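Local coordinates for AlyGC (Glaciecola chathamensis, PDB 5GKD), which cleaves alginate as a lyase of polysaccharide lyase family 6, probably by beta-elimination with the help of a bound calcium ion, at residues A[475-480]-A[501-506]; A[494-499]-A[517-522]; A[529-534]-A[561-566]; A[554-559]-A[582-587]. All blocks are in the same frame, centred on the assembly; numbering follows the deposited sequence.

In the fold
All four contacts lie in the C-terminal parallel beta-helix and join one coil to the next, 23 to 32 residues on. Contact 1 comes first, pairing 475-480 with 501-506 on the sheet that runs from strand 477-479 to strand 706-709. Contact 2, 494-499 with 517-522, crosses it, since 494-499 falls inside the loop that contact 1 closes and 517-522 beyond it; it belongs to another face of the helix. Contact 3, 529-534 with 561-566, follows in series and extends the sheet of contact 1 through neighbouring strands 503-505 and 530-534. Contact 4, 554-559 with 582-587, crosses contact 3 and continues the face of contact 2. Leu-502, Pro-497 and Leu-531 pack between the two faces.

Contact 1. Residues A[475-480]-A[501-506]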
# COMPACT_ATOMS: atom_id res chain seq x y z
N LYS A 475 -3.02 23.17 0.73
CA LYS A 475 -3.47 21.98 1.43
C LYS A 475 -4.05 21.00 0.43
O LYS A 475 -4.77 21.40 -0.49
CB LYS A 475 -4.52 22.33 2.50
CG LYS A 475 -3.93 23.13 3.64
CD LYS A 475 -4.94 23.42 4.75
CE LYS A 475 -6.01 24.41 4.29
NZ LYS A 475 -6.92 24.84 5.40
N ILE A 476 -3.72 19.72 0.61
CA ILE A 476 -4.20 18.69 -0.31
C ILE A 476 -5.72 18.75 -0.41
O ILE A 476 -6.42 18.90 0.60
CB ILE A 476 -3.70 17.31 0.15
CG1 ILE A 476 -2.19 17.21 -0.07
CG2 ILE A 476 -4.40 16.21 -0.61
CD1 ILE A 476 -1.62 15.89 0.40
N LEU A 477 -6.22 18.67 -1.64
CA LEU A 477 -7.66 18.63 -1.90
C LEU A 477 -8.09 17.17 -1.90
O LEU A 477 -7.93 16.48 -2.90
CB LEU A 477 -7.97 19.29 -3.23
CG LEU A 477 -7.99 20.81 -3.41
CD1 LEU A 477 -7.46 21.55 -2.22
CD2 LEU A 477 -7.22 21.19 -4.67
N SER A 478 -8.61 16.68 -0.78
CA SER A 478 -9.01 15.28 -0.69
C SER A 478 -10.50 15.18 -0.97
O SER A 478 -11.31 15.84 -0.31
CB SER A 478 -8.63 14.67 0.67
OG SER A 478 -9.01 15.51 1.73
N LEU A 479 -10.84 14.38 -1.96
CA LEU A 479 -12.19 14.24 -2.47
C LEU A 479 -12.79 12.94 -1.96
O LEU A 479 -12.25 11.86 -2.22
CB LEU A 479 -12.17 14.26 -4.00
CG LEU A 479 -13.46 14.46 -4.76
CD1 LEU A 479 -14.20 15.68 -4.24
CD2 LEU A 479 -13.12 14.65 -6.21
N ASP A 480 -13.90 13.04 -1.23
CA ASP A 480 -14.61 11.88 -0.73
C ASP A 480 -16.07 11.94 -1.15
O ASP A 480 -16.93 11.35 -0.50
CB ASP A 480 -14.47 11.73 0.79
CG ASP A 480 -15.07 12.90 1.58
OD1 ASP A 480 -15.66 13.81 0.98
OD2 ASP A 480 -14.95 12.90 2.82
N THR A 501 0.97 16.82 -3.61
CA THR A 501 -0.23 16.39 -4.29
C THR A 501 -1.18 17.57 -4.38
O THR A 501 -1.29 18.35 -3.43
CB THR A 501 -0.92 15.23 -3.56
OG1 THR A 501 -0.07 14.08 -3.58
CG2 THR A 501 -2.24 14.88 -4.23
N LEU A 502 -1.83 17.71 -5.53
CA LEU A 502 -2.92 18.66 -5.68
C LEU A 502 -4.24 18.04 -5.23
O LEU A 502 -4.94 18.60 -4.38
CB LEU A 502 -3.01 19.12 -7.13
CG LEU A 502 -4.14 20.10 -7.38
CD1 LEU A 502 -3.92 21.34 -6.53
CD2 LEU A 502 -4.24 20.44 -8.85
N ILE A 503 -4.61 16.90 -5.81
CA ILE A 503 -5.90 16.26 -5.56
C ILE A 503 -5.69 14.79 -5.21
O ILE A 503 -5.02 14.06 -5.94
CB ILE A 503 -6.84 16.38 -6.77
CG1 ILE A 503 -7.16 17.84 -7.05
CG2 ILE A 503 -8.12 15.60 -6.51
CD1 ILE A 503 -7.96 18.04 -8.31
N GLU A 504 -6.31 14.37 -4.11
CA GLU A 504 -6.32 13.00 -3.63
C GLU A 504 -7.74 12.47 -3.70
O GLU A 504 -8.68 13.12 -3.24
CB GLU A 504 -5.80 12.92 -2.19
CG GLU A 504 -5.95 11.58 -1.54
CD GLU A 504 -5.60 11.61 -0.07
OE1 GLU A 504 -4.49 11.17 0.29
OE2 GLU A 504 -6.44 12.07 0.73
N ILE A 505 -7.91 11.29 -4.29
CA ILE A 505 -9.23 10.68 -4.45
C ILE A 505 -9.37 9.60 -3.38
O ILE A 505 -8.66 8.59 -3.41
CB ILE A 505 -9.44 10.13 -5.86
CG1 ILE A 505 -9.20 11.23 -6.90
CG2 ILE A 505 -10.85 9.55 -6.01
CD1 ILE A 505 -9.28 10.76 -8.35
N ASN A 506 -10.28 9.82 -2.45
CA ASN A 506 -10.62 8.90 -1.37
C ASN A 506 -11.85 8.09 -1.72
O ASN A 506 -12.52 8.34 -2.73
CB ASN A 506 -10.87 9.66 -0.07
CG ASN A 506 -9.61 10.28 0.51
OD1 ASN A 506 -9.55 11.49 0.78
ND2 ASN A 506 -8.60 9.46 0.70
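Two neighbouring coils of a right-handed parallel beta-helix meet here, strand 477-479 at the outer end of its sheet and strand 503-505 beside it. Four backbone bonds form the parallel ladder: Leu-477 N to Leu-502 O, Glu-504 N to Leu-477 O, Leu-479 N to Glu-504 O at 2.8 Å, and Asn-506 N to Leu-479 O. Leu-477, Leu-479, Ile-503 and Ile-505 share one face. Leu-477 and Leu-502 lie side by side and point the same way, with Leu-477 CD2 3.8 Å from Leu-502 CD1; the same methyl is 4.1 Å from Ile-503 CG1. Helix 450-457 packs on Leu-477. Ile-476, before the strand, lays CG2 against Glu-504 CB at 3.9 Å, while its CD1 reaches Thr-501 CB at 4.1 Å. Ser-478 and Glu-504 share the other face. Glu-504 CG is anti to the backbone N (chi1 172°) and the chain stays extended to the carboxylate, whose OE2 comes 3.4 Å from Ser-478 CB; OE1 makes a salt bridge to Arg-533 of the next coil. The ladder therefore separates two chemistries, an aliphatic layer of leucine and isoleucine branches and a mixed layer in which a glutamate charge is probably balanced in part by an arginine one coil further on.

Contact 2. Residues A[494-499]-A[517-522]; sequences VIFPQR and YVDATN
Beyond Ile-495 the direct backbone pairing ends, and water 1 bridges Pro-497 and Asn-522: it donates toward Pro-497 O or Asp-519 O, with more acceptors in reach than it has protons, and accepts from Asn-522 N at 2.8 Å. It also lies in the plane of the Phe-496 ring, at its edge. Further along, water 2 donates to both Gln-498 O and Asn-522 O. Before this wetted end the segments pair directly, Ile-495 N to Tyr-517 O at 2.7 Å and Asp-519 N to Ile-495 O at 3.2 Å, the latter bent to 150° at the hydrogen. These are rungs of a parallel beta-helix, with strands 493-497 and 517-519 on successive coils. Val-518 and Ile-495 lie on one face of the sheet, Ile-495 CB 4.1 Å from Val-518 CG2. Val-518 CG1, anti to the backbone N (chi1 177°), meets Pro-497 CD, and Pro-497 CG rests 3.9 Å from Ala-520 CB; Leu-531 packs against both Pro-497 and Val-518. On the other face Val-494 and Tyr-517 lie side by side. The Phe-496 ring leans across Asp-519, the ring and carboxylate planes 55° apart, its CE1 3.4 Å from OD2, and is stacked with Trp-472 of the preceding coil. Asp-519 OD1 closes an Asx turn onto Thr-521 N, met from above the carboxylate plane, and takes the Thr-521 hydroxyl on its syn lone pair at 2.6 Å; Asn-554 ND2 of the following coil is a further donor to it.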
# COMPACT_ATOMS: atom_id res chain seq x y z
N VAL A 494 -6.74 29.48 -13.00
CA VAL A 494 -5.42 28.93 -12.85
C VAL A 494 -5.23 28.37 -11.47
O VAL A 494 -5.43 29.04 -10.53
CB VAL A 494 -4.37 30.01 -13.14
CG1 VAL A 494 -2.98 29.43 -13.18
CG2 VAL A 494 -4.66 30.69 -14.45
N ILE A 495 -4.86 27.11 -11.38
CA ILE A 495 -4.68 26.43 -10.10
C ILE A 495 -3.19 26.19 -9.89
O ILE A 495 -2.52 25.59 -10.74
CB ILE A 495 -5.48 25.11 -10.04
CG1 ILE A 495 -6.98 25.41 -10.14
CG2 ILE A 495 -5.17 24.36 -8.75
CD1 ILE A 495 -7.82 24.28 -10.76
N PHE A 496 -2.66 26.67 -8.76
CA PHE A 496 -1.25 26.54 -8.44
C PHE A 496 -1.09 25.60 -7.25
O PHE A 496 -1.26 26.03 -6.11
CB PHE A 496 -0.63 27.90 -8.10
CG PHE A 496 -0.49 28.83 -9.26
CD1 PHE A 496 0.49 28.64 -10.21
CD2 PHE A 496 -1.32 29.92 -9.38
CE1 PHE A 496 0.62 29.52 -11.26
CE2 PHE A 496 -1.18 30.81 -10.43
CZ PHE A 496 -0.22 30.60 -11.37
N PRO A 497 -0.73 24.34 -7.47
CA PRO A 497 -0.38 23.48 -6.33
C PRO A 497 0.91 23.94 -5.66
O PRO A 497 1.89 24.32 -6.32
CB PRO A 497 -0.21 22.10 -6.98
CG PRO A 497 0.18 22.42 -8.40
CD PRO A 497 -0.61 23.63 -8.75
N GLN A 498 0.92 23.89 -4.34
CA GLN A 498 2.12 24.14 -3.57
C GLN A 498 2.53 22.93 -2.74
O GLN A 498 3.55 23.00 -2.05
CB GLN A 498 1.93 25.35 -2.65
CG GLN A 498 1.67 26.65 -3.40
CD GLN A 498 1.29 27.80 -2.48
OE1 GLN A 498 0.14 27.96 -2.11
NE2 GLN A 498 2.28 28.59 -2.09
N ARG A 499 1.76 21.84 -2.78
CA ARG A 499 2.08 20.60 -2.08
C ARG A 499 2.45 19.50 -3.07
O ARG A 499 2.28 19.63 -4.28
CB ARG A 499 0.91 20.14 -1.20
CG ARG A 499 0.43 21.16 -0.16
CD ARG A 499 1.22 21.11 1.16
NE ARG A 499 2.55 21.70 1.05
CZ ARG A 499 2.79 23.02 1.14
NH1 ARG A 499 1.79 23.87 1.35
NH2 ARG A 499 4.04 23.48 1.03
N TYR A 517 -6.95 25.06 -15.59
CA TYR A 517 -5.57 25.26 -15.98
C TYR A 517 -4.70 25.08 -14.75
O TYR A 517 -4.92 25.75 -13.73
CB TYR A 517 -5.39 26.65 -16.60
CG TYR A 517 -4.08 26.86 -17.30
CD1 TYR A 517 -2.91 27.10 -16.57
CD2 TYR A 517 -3.99 26.81 -18.69
CE1 TYR A 517 -1.69 27.29 -17.20
CE2 TYR A 517 -2.76 27.00 -19.33
CZ TYR A 517 -1.62 27.23 -18.58
OH TYR A 517 -0.40 27.42 -19.19
N VAL A 518 -3.74 24.17 -14.82
CA VAL A 518 -2.88 23.88 -13.68
C VAL A 518 -1.45 24.16 -14.08
O VAL A 518 -0.94 23.58 -15.05
CB VAL A 518 -3.01 22.42 -13.19
CG1 VAL A 518 -2.03 22.18 -12.04
CG2 VAL A 518 -4.42 22.13 -12.72
N ASP A 519 -0.80 25.04 -13.33
CA ASP A 519 0.62 25.32 -13.44
C ASP A 519 1.26 24.86 -12.14
O ASP A 519 1.04 25.47 -11.09
CB ASP A 519 0.85 26.82 -13.71
CG ASP A 519 2.32 27.20 -13.72
OD1 ASP A 519 3.19 26.32 -13.67
OD2 ASP A 519 2.60 28.42 -13.79
N ALA A 520 2.03 23.78 -12.21
CA ALA A 520 2.67 23.17 -11.05
C ALA A 520 4.04 23.75 -10.75
O ALA A 520 4.83 23.11 -10.04
CB ALA A 520 2.78 21.66 -11.24
N THR A 521 4.35 24.94 -11.26
CA THR A 521 5.64 25.59 -11.02
C THR A 521 6.01 25.65 -9.54
O THR A 521 7.18 25.48 -9.17
CB THR A 521 5.61 27.00 -11.62
OG1 THR A 521 5.62 26.90 -13.05
CG2 THR A 521 6.80 27.85 -11.13
N ASN A 522 5.03 25.85 -8.66
CA ASN A 522 5.31 26.10 -7.26
C ASN A 522 5.18 24.87 -6.37
O ASN A 522 5.19 25.01 -5.15
CB ASN A 522 4.39 27.19 -6.76
CG ASN A 522 4.51 28.42 -7.60
OD1 ASN A 522 3.74 28.63 -8.53
ND2 ASN A 522 5.52 29.22 -7.31
O HOH W 1 2.27 25.74 -8.72
O HOH W 2 5.93 24.52 -2.42

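Contact 3. Residues A[529-534]-A[561-566]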
# COMPACT_ATOMS: atom_id res chain seq x y z
N ASN A 529 6.73 13.95 -6.78
CA ASN A 529 5.43 14.61 -6.67
C ASN A 529 4.41 13.90 -7.55
O ASN A 529 4.75 13.26 -8.54
CB ASN A 529 5.51 16.08 -7.08
CG ASN A 529 6.34 16.93 -6.13
OD1 ASN A 529 6.63 16.52 -5.00
ND2 ASN A 529 6.73 18.11 -6.60
N THR A 530 3.15 14.05 -7.19
CA THR A 530 2.05 13.40 -7.90
C THR A 530 0.90 14.40 -7.91
O THR A 530 0.29 14.64 -6.87
CB THR A 530 1.63 12.09 -7.21
OG1 THR A 530 1.24 12.36 -5.86
CG2 THR A 530 2.76 11.07 -7.19
N LEU A 531 0.61 14.96 -9.08
CA LEU A 531 -0.40 16.02 -9.12
C LEU A 531 -1.77 15.48 -8.72
O LEU A 531 -2.46 16.08 -7.89
CB LEU A 531 -0.46 16.65 -10.51
CG LEU A 531 -1.25 17.96 -10.55
CD1 LEU A 531 -0.43 19.13 -10.06
CD2 LEU A 531 -1.82 18.22 -11.95
N ILE A 532 -2.18 14.36 -9.30
CA ILE A 532 -3.45 13.73 -8.96
C ILE A 532 -3.20 12.27 -8.63
O ILE A 532 -2.36 11.61 -9.26
CB ILE A 532 -4.49 13.88 -10.09
CG1 ILE A 532 -4.68 15.35 -10.46
CG2 ILE A 532 -5.82 13.23 -9.70
CD1 ILE A 532 -5.61 15.56 -11.63
N ARG A 533 -3.91 11.75 -7.63
CA ARG A 533 -3.71 10.37 -7.22
C ARG A 533 -4.91 9.94 -6.39
O ARG A 533 -5.69 10.77 -5.93
CB ARG A 533 -2.41 10.19 -6.41
CG ARG A 533 -2.37 10.93 -5.06
CD ARG A 533 -1.13 10.55 -4.22
NE ARG A 533 -0.97 11.46 -3.08
CZ ARG A 533 -1.66 11.38 -1.95
NH1 ARG A 533 -2.56 10.40 -1.78
NH2 ARG A 533 -1.46 12.25 -0.97
N THR A 534 -5.05 8.62 -6.23
CA THR A 534 -5.93 8.11 -5.21
C THR A 534 -5.26 8.26 -3.85
O THR A 534 -4.05 8.49 -3.75
CB THR A 534 -6.27 6.63 -5.44
OG1 THR A 534 -5.11 5.82 -5.25
CG2 THR A 534 -6.83 6.41 -6.83
N TYR A 561 7.95 13.59 -11.37
CA TYR A 561 6.74 14.33 -11.05
C TYR A 561 5.64 13.78 -11.96
O TYR A 561 5.55 14.15 -13.13
CB TYR A 561 6.95 15.82 -11.27
CG TYR A 561 5.91 16.73 -10.64
CD1 TYR A 561 4.63 16.27 -10.34
CD2 TYR A 561 6.22 18.04 -10.33
CE1 TYR A 561 3.70 17.11 -9.77
CE2 TYR A 561 5.30 18.88 -9.75
CZ TYR A 561 4.04 18.41 -9.47
OH TYR A 561 3.13 19.26 -8.89
N HIS A 562 4.81 12.91 -11.40
CA HIS A 562 3.78 12.22 -12.16
C HIS A 562 2.49 13.02 -12.20
O HIS A 562 2.17 13.77 -11.27
CB HIS A 562 3.50 10.85 -11.55
CG HIS A 562 4.74 10.09 -11.24
ND1 HIS A 562 5.61 9.65 -12.21
CD2 HIS A 562 5.27 9.70 -10.06
CE1 HIS A 562 6.62 9.02 -11.64
NE2 HIS A 562 6.44 9.04 -10.34
N PHE A 563 1.74 12.85 -13.28
CA PHE A 563 0.43 13.48 -13.34
C PHE A 563 -0.60 12.69 -12.52
O PHE A 563 -1.34 13.28 -11.72
CB PHE A 563 -0.03 13.64 -14.79
CG PHE A 563 -1.42 14.15 -14.91
CD1 PHE A 563 -1.71 15.49 -14.71
CD2 PHE A 563 -2.46 13.28 -15.20
CE1 PHE A 563 -3.00 15.95 -14.80
CE2 PHE A 563 -3.75 13.74 -15.30
CZ PHE A 563 -4.02 15.08 -15.10
N PHE A 564 -0.70 11.37 -12.74
CA PHE A 564 -1.66 10.55 -12.02
C PHE A 564 -1.01 9.27 -11.52
O PHE A 564 -0.44 8.52 -12.32
CB PHE A 564 -2.89 10.19 -12.87
CG PHE A 564 -3.93 9.41 -12.10
CD1 PHE A 564 -4.86 10.05 -11.30
CD2 PHE A 564 -3.94 8.02 -12.13
CE1 PHE A 564 -5.79 9.33 -10.57
CE2 PHE A 564 -4.86 7.29 -11.40
CZ PHE A 564 -5.80 7.95 -10.62
N ASP A 565 -1.15 9.00 -10.23
CA ASP A 565 -0.53 7.85 -9.58
C ASP A 565 -1.61 7.04 -8.87
O ASP A 565 -2.16 7.49 -7.87
CB ASP A 565 0.55 8.30 -8.59
CG ASP A 565 1.44 7.15 -8.11
OD1 ASP A 565 1.66 6.19 -8.87
OD2 ASP A 565 1.92 7.21 -6.96
N ALA A 566 -1.92 5.86 -9.40
CA ALA A 566 -2.92 4.99 -8.80
C ALA A 566 -2.37 4.30 -7.56
O ALA A 566 -1.26 3.78 -7.58
CB ALA A 566 -3.40 3.94 -9.82
O HOH W 3 -1.87 6.90 -5.05
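Asn-529 sets its CB over the centre of the Tyr-561 ring, 3.4 Å from the centroid and 12° off the normal, a CH-pi contact in which the amide stands nearly upright on the ring (planes 87° apart). The two segments belong to successive coils of the parallel beta-helix, and both bend at a corner, at 531-532 and at 563. Four backbone bonds follow the bend: His-562 N to Asn-529 O, Leu-531 N to His-562 O, Ile-532 N to Phe-563 O at 2.8 Å, and Asp-565 N to Ile-532 O. The corner is packed with apolar groups. Leu-531 CD2 touches Phe-563 CE1 at 3.8 Å, and Ile-532 runs alongside the same ring, bringing CD1 to CZ. Ile-532 CG2, anti to the backbone N, meets the Phe-564 ring at its edge, 3.7 Å from CD1, the two side chains crossing at about a right angle. The polar face carries Thr-530, whose CG2 sits 3.8 Å from Asp-565 CB. Asp-565 OD1 is paired with Lys-594 and Arg-591, whereas Arg-533 turns its NE to Thr-501, so the two charged groups find partners on opposite neighbouring coils. Arg-533 NH1 also donates to Thr-534 O, near the guanidinium plane; that carbonyl and Asp-565 O both accept from water 3, the latter at 2.9 Å.

Contact 4. Residues A[554-559]-A[582-587]; sequences NLDINH and FKHITG
Hydrogen bonds between 554-558 and 583-586 hold these two coils together. Asn-554 N donates to Lys-583 O at 3.0 Å, and Thr-586 N to Leu-555 O at 3.1 Å, the single parallel bridge pairing Leu-555 with Ile-585. Leu-555 is also the centre of an inverse gamma turn, at which the chain leaves the strand. Beyond it the bond is made by a side chain: Thr-586 OG1, placed between its own backbone N and carbonyl carbon (chi1 59°), donates to Asn-558 O at 2.8 Å, in the carbonyl plane and on a lone pair. The same oxygen accepts from Tyr-561 N, so one hydroxyl bonds to the backbone at both Asn-558 and Tyr-561.

Flat polar groups gather round His-584. The Asn-554 amide and the imidazole lie side by side with planes 2° apart, Asn-554 OD1 3.7 Å from His-584 CD2. The Asp-556 carboxylate runs alongside too, its OD2 3.5 Å from His-584 CB. Lys-583 CG lies over one ring face, offset toward the rim, and ND1 bonds to Asp-616, whose negative charge may favour a protonated ring.

Apolar contact is limited: Leu-555 CB meets Ile-585 CG1 at 3.8 Å, and Thr-586 CG2 lies 3.8 Å from Asp-556 CB.

In the parallel beta-helix, strand 551-555 is flanked by strand 517-519 and by strand 581-585, which in turn pairs with strand 613-617, where Ile-585 packs on Leu-617.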
# COMPACT_ATOMS: atom_id res chain seq x y z
N ASN A 554 4.20 22.23 -16.50
CA ASN A 554 5.32 22.53 -15.61
C ASN A 554 5.33 21.62 -14.39
O ASN A 554 5.57 22.06 -13.26
CB ASN A 554 5.31 24.00 -15.21
CG ASN A 554 5.46 24.93 -16.41
OD1 ASN A 554 6.26 24.66 -17.32
ND2 ASN A 554 4.68 26.00 -16.44
N LEU A 555 5.05 20.33 -14.61
CA LEU A 555 5.27 19.31 -13.60
C LEU A 555 6.73 18.85 -13.67
O LEU A 555 7.05 17.69 -13.93
CB LEU A 555 4.31 18.14 -13.79
CG LEU A 555 2.85 18.29 -13.35
CD1 LEU A 555 2.06 19.20 -14.27
CD2 LEU A 555 2.19 16.92 -13.26
N ASP A 556 7.63 19.81 -13.46
CA ASP A 556 9.02 19.51 -13.77
C ASP A 556 10.01 20.18 -12.83
O ASP A 556 11.19 20.30 -13.18
CB ASP A 556 9.33 19.89 -15.22
CG ASP A 556 9.08 21.36 -15.53
OD1 ASP A 556 8.43 22.07 -14.74
OD2 ASP A 556 9.54 21.81 -16.60
N ILE A 557 9.59 20.59 -11.63
CA ILE A 557 10.53 21.22 -10.70
C ILE A 557 11.60 20.22 -10.26
O ILE A 557 12.73 20.62 -9.94
CB ILE A 557 9.79 21.81 -9.50
CG1 ILE A 557 10.75 22.68 -8.68
CG2 ILE A 557 9.19 20.70 -8.64
CD1 ILE A 557 10.05 23.59 -7.69
N ASN A 558 11.27 18.94 -10.22
CA ASN A 558 12.22 17.89 -9.88
C ASN A 558 11.80 16.64 -10.65
O ASN A 558 10.79 16.64 -11.35
CB ASN A 558 12.26 17.69 -8.36
CG ASN A 558 13.59 17.14 -7.88
OD1 ASN A 558 14.10 16.15 -8.41
ND2 ASN A 558 14.16 17.78 -6.88
N HIS A 559 12.59 15.58 -10.52
CA HIS A 559 12.31 14.42 -11.34
C HIS A 559 11.16 13.58 -10.76
O HIS A 559 10.72 13.77 -9.62
CB HIS A 559 13.58 13.58 -11.53
CG HIS A 559 14.03 12.81 -10.33
ND1 HIS A 559 13.42 11.64 -9.92
CD2 HIS A 559 15.08 13.00 -9.50
CE1 HIS A 559 14.05 11.17 -8.87
NE2 HIS A 559 15.06 11.97 -8.58
N PHE A 582 -1.06 18.67 -22.08
CA PHE A 582 -0.11 18.35 -21.02
C PHE A 582 1.27 18.73 -21.52
O PHE A 582 1.65 18.31 -22.62
CB PHE A 582 -0.16 16.85 -20.67
CG PHE A 582 -1.54 16.35 -20.34
CD1 PHE A 582 -2.45 16.07 -21.34
CD2 PHE A 582 -1.92 16.16 -19.02
CE1 PHE A 582 -3.72 15.62 -21.03
CE2 PHE A 582 -3.19 15.70 -18.71
CZ PHE A 582 -4.08 15.42 -19.71
N LYS A 583 2.02 19.48 -20.75
CA LYS A 583 3.33 19.87 -21.16
C LYS A 583 4.36 19.99 -20.06
O LYS A 583 4.10 20.57 -19.05
CB LYS A 583 3.25 21.18 -21.94
CG LYS A 583 4.50 21.54 -22.68
CD LYS A 583 4.29 22.71 -23.63
CE LYS A 583 4.88 22.42 -25.00
NZ LYS A 583 5.51 23.60 -25.63
N HIS A 584 5.54 19.46 -20.29
CA HIS A 584 6.67 19.50 -19.36
C HIS A 584 6.47 18.75 -18.07
O HIS A 584 6.31 19.35 -17.04
CB HIS A 584 7.13 20.93 -19.04
CG HIS A 584 7.34 21.79 -20.24
ND1 HIS A 584 8.26 21.51 -21.22
CD2 HIS A 584 6.77 22.96 -20.59
CE1 HIS A 584 8.23 22.46 -22.13
NE2 HIS A 584 7.34 23.35 -21.77
N ILE A 585 6.51 17.43 -18.16
CA ILE A 585 6.30 16.53 -17.06
C ILE A 585 7.42 15.52 -16.96
O ILE A 585 7.68 14.83 -17.90
CB ILE A 585 4.98 15.80 -17.27
CG1 ILE A 585 3.83 16.80 -17.31
CG2 ILE A 585 4.78 14.74 -16.23
CD1 ILE A 585 2.58 16.28 -17.94
N THR A 586 8.05 15.45 -15.81
CA THR A 586 9.18 14.55 -15.66
C THR A 586 8.78 13.11 -15.32
O THR A 586 9.56 12.19 -15.58
CB THR A 586 10.14 15.06 -14.59
OG1 THR A 586 9.44 15.18 -13.34
CG2 THR A 586 10.72 16.41 -14.98
N GLY A 587 7.62 12.90 -14.73
CA GLY A 587 7.15 11.57 -14.39
C GLY A 587 6.37 10.92 -15.51
O GLY A 587 6.53 11.26 -16.69